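Local coordinates for protein esterase A (Caulobacter crescentus, PDB 5GKV) that probably acts as a serine hydrolase of the beta-lactamase and penicillin-binding protein family, working as an esterase, at residues D73-L78 against G203-I208; K83-L88 against A274-A279. All coordinates share one frame; numbering follows the deposited sequence.

Contact 1. Residues D73-L78 against G203-I208; sequences DTLTAL and GLDLWI
Leu-75 is the first residue of 73-78 to touch 203-208. Its CD2 methyl sits over one face of the Asp-205 carboxylate, 3.7 Å from Asp-205 OD1 and 3.8 Å from Asp-205 CG. Asp-205 CG is anti to its own backbone N (chi1 -157°), and this turns the carboxylate toward both Leu-75 and Trp-207. Trp-207 NE1 donates to Asp-205 OD1 at 2.9 Å. The bond is nearly straight, 172°, and lies in the indole plane, which helps to hold the ring's orientation. Leu-75 CD1 then approaches this ring obliquely, 4.2 Å from Trp-207 NE1. Asp-205 OD2 forms a salt bridge to Arg-217, which also bonds Asp-73 O and so ties the two segments together.

At Thr-76 the chain enters strand 76-77. This is one edge of a three-stranded antiparallel sheet, with 206-208 at the opposite edge and 266-268 between them. The two segments therefore share no backbone bond. Thr-76 pairs with Ala-268, and Leu-78 with Gly-266. Leu-78 reaches across the middle strand beside Ala-268. Its CD1 meets Leu-206 CD1 at 4.0 Å, the two side chains crossing at about a right angle. Helix 270-281 packs against both leucines, through Leu-273 on Leu-78 and Ala-272 and Leu-276 on Leu-206.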
ATOM      1  N   ASP A  73       3.870   5.518 -19.421  1.00 14.47           N
ATOM      2  CA  ASP A  73       2.599   6.010 -18.905  1.00 17.64           C
ATOM      3  C   ASP A  73       1.654   4.877 -18.509  1.00 17.95           C
ATOM      4  O   ASP A  73       0.472   5.123 -18.248  1.00 16.12           O
ATOM      5  CB  ASP A  73       1.951   6.942 -19.943  1.00 23.15           C
ATOM      6  CG  ASP A  73       2.902   8.078 -20.393  1.00 34.27           C
ATOM      7  OD1 ASP A  73       3.614   8.673 -19.538  1.00 30.08           O
ATOM      8  OD2 ASP A  73       2.961   8.362 -21.614  1.00 33.36           O
ATOM      9  N   THR A  74       2.144   3.640 -18.441  1.00 14.22           N
ATOM     10  CA  THR A  74       1.285   2.522 -18.077  1.00 14.17           C
ATOM     11  C   THR A  74       0.984   2.563 -16.577  1.00 14.36           C
ATOM     12  O   THR A  74       1.907   2.475 -15.761  1.00 13.33           O
ATOM     13  CB  THR A  74       1.958   1.198 -18.435  1.00 13.60           C
ATOM     14  OG1 THR A  74       2.067   1.055 -19.850  1.00 14.62           O
ATOM     15  CG2 THR A  74       1.170   0.031 -17.855  1.00 11.92           C
ATOM     16  N   LEU A  75      -0.297   2.670 -16.212  1.00 12.20           N
ATOM     17  CA  LEU A  75      -0.743   2.588 -14.820  1.00 12.45           C
ATOM     18  C   LEU A  75      -1.099   1.153 -14.455  1.00 14.96           C
ATOM     19  O   LEU A  75      -1.534   0.374 -15.310  1.00 16.31           O
ATOM     20  CB  LEU A  75      -1.976   3.471 -14.580  1.00 14.99           C
ATOM     21  CG  LEU A  75      -1.776   4.971 -14.753  1.00 14.79           C
ATOM     22  CD1 LEU A  75      -3.128   5.687 -14.715  1.00 13.33           C
ATOM     23  CD2 LEU A  75      -0.857   5.453 -13.632  1.00 16.10           C
ATOM     24  N   THR A  76      -0.921   0.806 -13.172  1.00 12.56           N
ATOM     25  CA  THR A  76      -1.286  -0.524 -12.683  1.00 14.72           C
ATOM     26  C   THR A  76      -1.991  -0.392 -11.344  1.00 13.61           C
ATOM     27  O   THR A  76      -1.617   0.442 -10.513  1.00 12.96           O
ATOM     28  CB  THR A  76      -0.057  -1.467 -12.526  1.00 15.07           C
ATOM     29  OG1 THR A  76       0.691  -1.494 -13.750  1.00 14.40           O
ATOM     30  CG2 THR A  76      -0.487  -2.900 -12.230  1.00 15.26           C
ATOM     31  N   ALA A  77      -3.001  -1.226 -11.129  1.00 14.39           N
ATOM     32  CA  ALA A  77      -3.595  -1.347  -9.799  1.00 16.33           C
ATOM     33  C   ALA A  77      -2.549  -1.768  -8.765  1.00 13.75           C
ATOM     34  O   ALA A  77      -1.805  -2.722  -8.972  1.00 15.41           O
ATOM     35  CB  ALA A  77      -4.739  -2.364  -9.837  1.00 17.10           C
ATOM     36  N   LEU A  78      -2.522  -1.067  -7.626  1.00 13.63           N
ATOM     37  CA  LEU A  78      -1.509  -1.282  -6.598  1.00 15.32           C
ATOM     38  C   LEU A  78      -1.960  -2.229  -5.493  1.00 14.21           C
ATOM     39  O   LEU A  78      -1.117  -2.701  -4.724  1.00 14.44           O
ATOM     40  CB  LEU A  78      -1.111   0.060  -5.954  1.00 15.61           C
ATOM     41  CG  LEU A  78      -0.584   1.139  -6.899  1.00 15.52           C
ATOM     42  CD1 LEU A  78      -0.302   2.459  -6.114  1.00 12.52           C
ATOM     43  CD2 LEU A  78       0.671   0.653  -7.673  1.00 12.71           C
ATOM     44  N   GLY A 203       3.691  16.591  -9.838  1.00 20.44           N
ATOM     45  CA  GLY A 203       3.656  15.785 -11.045  1.00 24.05           C
ATOM     46  C   GLY A 203       3.869  14.297 -10.813  1.00 24.90           C
ATOM     47  O   GLY A 203       4.670  13.665 -11.508  1.00 27.59           O
ATOM     48  N   LEU A 204       3.174  13.716  -9.836  1.00 19.16           N
ATOM     49  CA  LEU A 204       3.276  12.290  -9.546  1.00 21.80           C
ATOM     50  C   LEU A 204       2.146  11.552 -10.251  1.00 20.92           C
ATOM     51  O   LEU A 204       0.977  11.915 -10.100  1.00 18.35           O
ATOM     52  CB  LEU A 204       3.216  12.019  -8.040  1.00 17.39           C
ATOM     53  CG  LEU A 204       4.331  12.695  -7.224  1.00 23.17           C
ATOM     54  CD1 LEU A 204       4.137  12.482  -5.749  1.00 24.94           C
ATOM     55  CD2 LEU A 204       5.691  12.173  -7.635  1.00 28.14           C
ATOM     56  N   ASP A 205       2.497  10.504 -11.003  1.00 18.02           N
ATOM     57  CA  ASP A 205       1.491   9.708 -11.708  1.00 18.27           C
ATOM     58  C   ASP A 205       0.959   8.634 -10.757  1.00 18.19           C
ATOM     59  O   ASP A 205       1.257   7.441 -10.867  1.00 15.74           O
ATOM     60  CB  ASP A 205       2.082   9.108 -12.985  1.00 19.32           C
ATOM     61  CG  ASP A 205       1.019   8.776 -14.008  1.00 21.43           C
ATOM     62  OD1 ASP A 205      -0.180   9.088 -13.770  1.00 18.35           O
ATOM     63  OD2 ASP A 205       1.378   8.237 -15.068  1.00 19.49           O
ATOM     64  N   LEU A 206       0.146   9.099  -9.806  1.00 16.02           N
ATOM     65  CA  LEU A 206      -0.363   8.282  -8.711  1.00 16.42           C
ATOM     66  C   LEU A 206      -1.755   8.788  -8.361  1.00 17.77           C
ATOM     67  O   LEU A 206      -1.967  10.004  -8.255  1.00 19.64           O
ATOM     68  CB  LEU A 206       0.574   8.351  -7.494  1.00 15.04           C
ATOM     69  CG  LEU A 206      -0.051   7.961  -6.145  1.00 16.45           C
ATOM     70  CD1 LEU A 206      -0.358   6.451  -6.071  1.00 14.74           C
ATOM     71  CD2 LEU A 206       0.811   8.425  -4.964  1.00 19.92           C
ATOM     72  N   TRP A 207      -2.694   7.858  -8.190  1.00 17.13           N
ATOM     73  CA  TRP A 207      -4.111   8.177  -8.123  1.00 15.12           C
ATOM     74  C   TRP A 207      -4.812   7.264  -7.128  1.00 18.84           C
ATOM     75  O   TRP A 207      -4.566   6.055  -7.103  1.00 19.33           O
ATOM     76  CB  TRP A 207      -4.789   7.982  -9.487  1.00 17.33           C
ATOM     77  CG  TRP A 207      -4.101   8.614 -10.638  1.00 17.36           C
ATOM     78  CD1 TRP A 207      -2.920   8.229 -11.214  1.00 16.36           C
ATOM     79  CD2 TRP A 207      -4.565   9.743 -11.397  1.00 23.84           C
ATOM     80  NE1 TRP A 207      -2.607   9.059 -12.265  1.00 19.03           N
ATOM     81  CE2 TRP A 207      -3.600   9.993 -12.405  1.00 22.38           C
ATOM     82  CE3 TRP A 207      -5.698  10.563 -11.324  1.00 17.80           C
ATOM     83  CZ2 TRP A 207      -3.735  11.024 -13.327  1.00 19.29           C
ATOM     84  CZ3 TRP A 207      -5.831  11.592 -12.242  1.00 23.42           C
ATOM     85  CH2 TRP A 207      -4.854  11.812 -13.231  1.00 24.88           C
ATOM     86  N   ILE A 208      -5.727   7.826  -6.346  1.00 16.51           N
ATOM     87  CA  ILE A 208      -6.731   7.035  -5.640  1.00 18.64           C
ATOM     88  C   ILE A 208      -8.078   7.575  -6.098  1.00 23.50           C
ATOM     89  O   ILE A 208      -8.427   8.726  -5.798  1.00 20.12           O
ATOM     90  CB  ILE A 208      -6.578   7.107  -4.115  1.00 12.77           C
ATOM     91  CG1 ILE A 208      -5.217   6.533  -3.687  1.00 16.50           C
ATOM     92  CG2 ILE A 208      -7.713   6.342  -3.437  1.00 17.98           C
ATOM     93  CD1 ILE A 208      -4.957   6.624  -2.163  1.00 14.88           C
TER

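Contact 2. Residues K83-L88 against A274-A279; sequences KAVAAL and ARLMGA
Leu-276 of helix 270-281 reaches across to Leu-88 and Val-85 of helix 82-95. Its CB directs the side chain toward that helix. CG is anti to the backbone N (chi1 -178°), which carries both methyls toward helix 82-95. Leu-276 CG lies 3.7 Å from Leu-88 CD1. Leu-276 CD1 comes closest, 3.6 Å from the same methyl, and the two leucines meet tip to tip. Leu-276 CD2 lies 4.0 Å from Leu-88 CD1 and also meets Val-85 CG2 at 4.2 Å, where the side chains cross at about a right angle. One turn before Leu-88, Ala-84 CB faces Met-277 SD at 4.4 Å.

The axes of the two segments approach to 11.5 Å and cross at 38°. The leucines and Met-277 span most of that distance. No hydrogen bond joins the segments, and all five touching residues are buried. Lys-83, on another face of its helix, is the lysine of the S-x-x-K motif of this family. Its NZ bonds Tyr-169 OH and the carbonyl oxygens of Pro-171 and Ser-263. Ile-198 of helix 190-202 touches both Leu-88 and Leu-276, Leu-291 packs on Leu-276, and His-340 of strand 338-341 lies against Ala-84.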
ATOM      1  N   LYS A  83      -2.017   1.097   0.751  1.00 14.90           N
ATOM      2  CA  LYS A  83      -2.088   1.393   2.182  1.00 15.11           C
ATOM      3  C   LYS A  83      -0.935   2.266   2.664  1.00 16.13           C
ATOM      4  O   LYS A  83      -1.087   2.999   3.653  1.00 14.90           O
ATOM      5  CB  LYS A  83      -2.117   0.085   2.990  1.00 13.09           C
ATOM      6  CG  LYS A  83      -3.360  -0.762   2.717  1.00 17.69           C
ATOM      7  CD  LYS A  83      -3.538  -1.837   3.783  1.00 16.28           C
ATOM      8  CE  LYS A  83      -4.889  -2.538   3.642  1.00 19.52           C
ATOM      9  NZ  LYS A  83      -4.945  -3.372   2.385  1.00 23.93           N
ATOM     10  N   ALA A  84       0.231   2.197   2.009  1.00 15.23           N
ATOM     11  CA  ALA A  84       1.324   3.094   2.378  1.00 15.52           C
ATOM     12  C   ALA A  84       0.955   4.542   2.090  1.00 17.39           C
ATOM     13  O   ALA A  84       1.349   5.452   2.835  1.00 14.35           O
ATOM     14  CB  ALA A  84       2.611   2.712   1.630  1.00 16.05           C
ATOM     15  N   VAL A  85       0.194   4.773   1.010  1.00 14.53           N
ATOM     16  CA  VAL A  85      -0.271   6.122   0.689  1.00 16.29           C
ATOM     17  C   VAL A  85      -1.298   6.587   1.716  1.00 16.52           C
ATOM     18  O   VAL A  85      -1.244   7.726   2.198  1.00 17.89           O
ATOM     19  CB  VAL A  85      -0.839   6.183  -0.745  1.00 14.73           C
ATOM     20  CG1 VAL A  85      -1.339   7.631  -1.075  1.00 16.55           C
ATOM     21  CG2 VAL A  85       0.221   5.742  -1.765  1.00 16.58           C
ATOM     22  N   ALA A  86      -2.243   5.713   2.080  1.00 14.27           N
ATOM     23  CA  ALA A  86      -3.200   6.069   3.119  1.00 15.37           C
ATOM     24  C   ALA A  86      -2.483   6.402   4.419  1.00 15.53           C
ATOM     25  O   ALA A  86      -2.834   7.371   5.106  1.00 18.57           O
ATOM     26  CB  ALA A  86      -4.197   4.926   3.323  1.00 14.58           C
ATOM     27  N   ALA A  87      -1.453   5.621   4.758  1.00 16.64           N
ATOM     28  CA  ALA A  87      -0.731   5.868   6.000  1.00 18.60           C
ATOM     29  C   ALA A  87      -0.050   7.229   5.973  1.00 16.45           C
ATOM     30  O   ALA A  87      -0.093   7.971   6.961  1.00 16.82           O
ATOM     31  CB  ALA A  87       0.284   4.760   6.252  1.00 14.14           C
ATOM     32  N   LEU A  88       0.567   7.574   4.841  1.00 16.37           N
ATOM     33  CA  LEU A  88       1.198   8.881   4.706  1.00 14.42           C
ATOM     34  C   LEU A  88       0.180  10.004   4.877  1.00 15.13           C
ATOM     35  O   LEU A  88       0.452  10.996   5.557  1.00 14.21           O
ATOM     36  CB  LEU A  88       1.897   8.975   3.341  1.00 15.73           C
ATOM     37  CG  LEU A  88       2.752  10.206   2.988  1.00 19.33           C
ATOM     38  CD1 LEU A  88       3.567   9.882   1.768  1.00 25.08           C
ATOM     39  CD2 LEU A  88       1.949  11.427   2.664  1.00 31.44           C
ATOM     40  N   ALA A 274       8.215   5.569  -5.935  1.00 14.00           N
ATOM     41  CA  ALA A 274       9.582   5.726  -5.446  1.00 14.76           C
ATOM     42  C   ALA A 274       9.852   7.170  -5.047  1.00 15.25           C
ATOM     43  O   ALA A 274      10.543   7.427  -4.052  1.00 17.07           O
ATOM     44  CB  ALA A 274      10.590   5.251  -6.508  1.00 15.18           C
ATOM     45  N   ARG A 275       9.309   8.129  -5.808  1.00 13.20           N
ATOM     46  CA  ARG A 275       9.479   9.534  -5.461  1.00 16.15           C
ATOM     47  C   ARG A 275       8.725   9.880  -4.181  1.00 17.38           C
ATOM     48  O   ARG A 275       9.268  10.563  -3.306  1.00 16.47           O
ATOM     49  CB  ARG A 275       9.020  10.418  -6.624  1.00 17.94           C
ATOM     50  CG  ARG A 275       9.876  10.269  -7.875  1.00 19.56           C
ATOM     51  CD  ARG A 275       9.369  11.134  -9.029  1.00 19.69           C
ATOM     52  NE  ARG A 275       9.290  12.530  -8.636  1.00 26.15           N
ATOM     53  CZ  ARG A 275       8.425  13.408  -9.145  1.00 32.56           C
ATOM     54  NH1 ARG A 275       7.556  13.030 -10.079  1.00 31.82           N
ATOM     55  NH2 ARG A 275       8.421  14.666  -8.709  1.00 34.50           N
ATOM     56  N   LEU A 276       7.484   9.399  -4.046  1.00 15.75           N
ATOM     57  CA  LEU A 276       6.700   9.705  -2.852  1.00 17.60           C
ATOM     58  C   LEU A 276       7.351   9.121  -1.605  1.00 21.34           C
ATOM     59  O   LEU A 276       7.551   9.827  -0.604  1.00 18.36           O
ATOM     60  CB  LEU A 276       5.259   9.199  -3.015  1.00 13.79           C
ATOM     61  CG  LEU A 276       4.324   9.500  -1.830  1.00 18.06           C
ATOM     62  CD1 LEU A 276       4.159  10.999  -1.640  1.00 23.88           C
ATOM     63  CD2 LEU A 276       2.977   8.848  -2.031  1.00 23.34           C
ATOM     64  N   MET A 277       7.691   7.822  -1.638  1.00 16.15           N
ATOM     65  CA  MET A 277       8.399   7.234  -0.511  1.00 17.18           C
ATOM     66  C   MET A 277       9.781   7.852  -0.344  1.00 17.15           C
ATOM     67  O   MET A 277      10.297   7.908   0.779  1.00 17.71           O
ATOM     68  CB  MET A 277       8.522   5.713  -0.677  1.00 13.87           C
ATOM     69  CG  MET A 277       7.198   4.970  -0.748  1.00 16.56           C
ATOM     70  SD  MET A 277       6.084   5.271   0.646  1.00 16.94           S
ATOM     71  CE  MET A 277       6.876   4.210   1.865  1.00 16.25           C
ATOM     72  N   GLY A 278      10.382   8.324  -1.442  1.00 15.45           N
ATOM     73  CA  GLY A 278      11.664   9.011  -1.345  1.00 18.72           C
ATOM     74  C   GLY A 278      11.611  10.237  -0.449  1.00 19.91           C
ATOM     75  O   GLY A 278      12.565  10.528   0.280  1.00 22.36           O
ATOM     76  N   ALA A 279      10.491  10.968  -0.482  1.00 19.74           N
ATOM     77  CA  ALA A 279      10.338  12.104   0.418  1.00 22.09           C
ATOM     78  C   ALA A 279      10.397  11.660   1.876  1.00 23.77           C
ATOM     79  O   ALA A 279      11.012  12.333   2.712  1.00 22.33           O
ATOM     80  CB  ALA A 279       9.029  12.840   0.129  1.00 23.61           C
TER

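The centres of contacts 1 and 2 are about 13 Å apart, and both contacts are buried. Their segments alternate along the chain: 73-78, 83-88, 203-208, then 274-279. Strand 76-77 leads directly into helix 82-95, and strand 206-208 follows helix 190-202. Leu-206 CD2 packs on Leu-276 CD2 at 3.7 Å, and Ile-208 CD1 on Val-85 CG1 at 3.9 Å. Gly-203 O is also a probable hydrogen-bond partner of Arg-275 NH1. The small three-stranded sheet and the two helices therefore pack against each other in the beta-lactamase-like fold. Helix 82-95, which carries the S-x-x-K lysine, belongs to the surroundings of both contacts: it follows strand 76-77 and packs on helix 270-281.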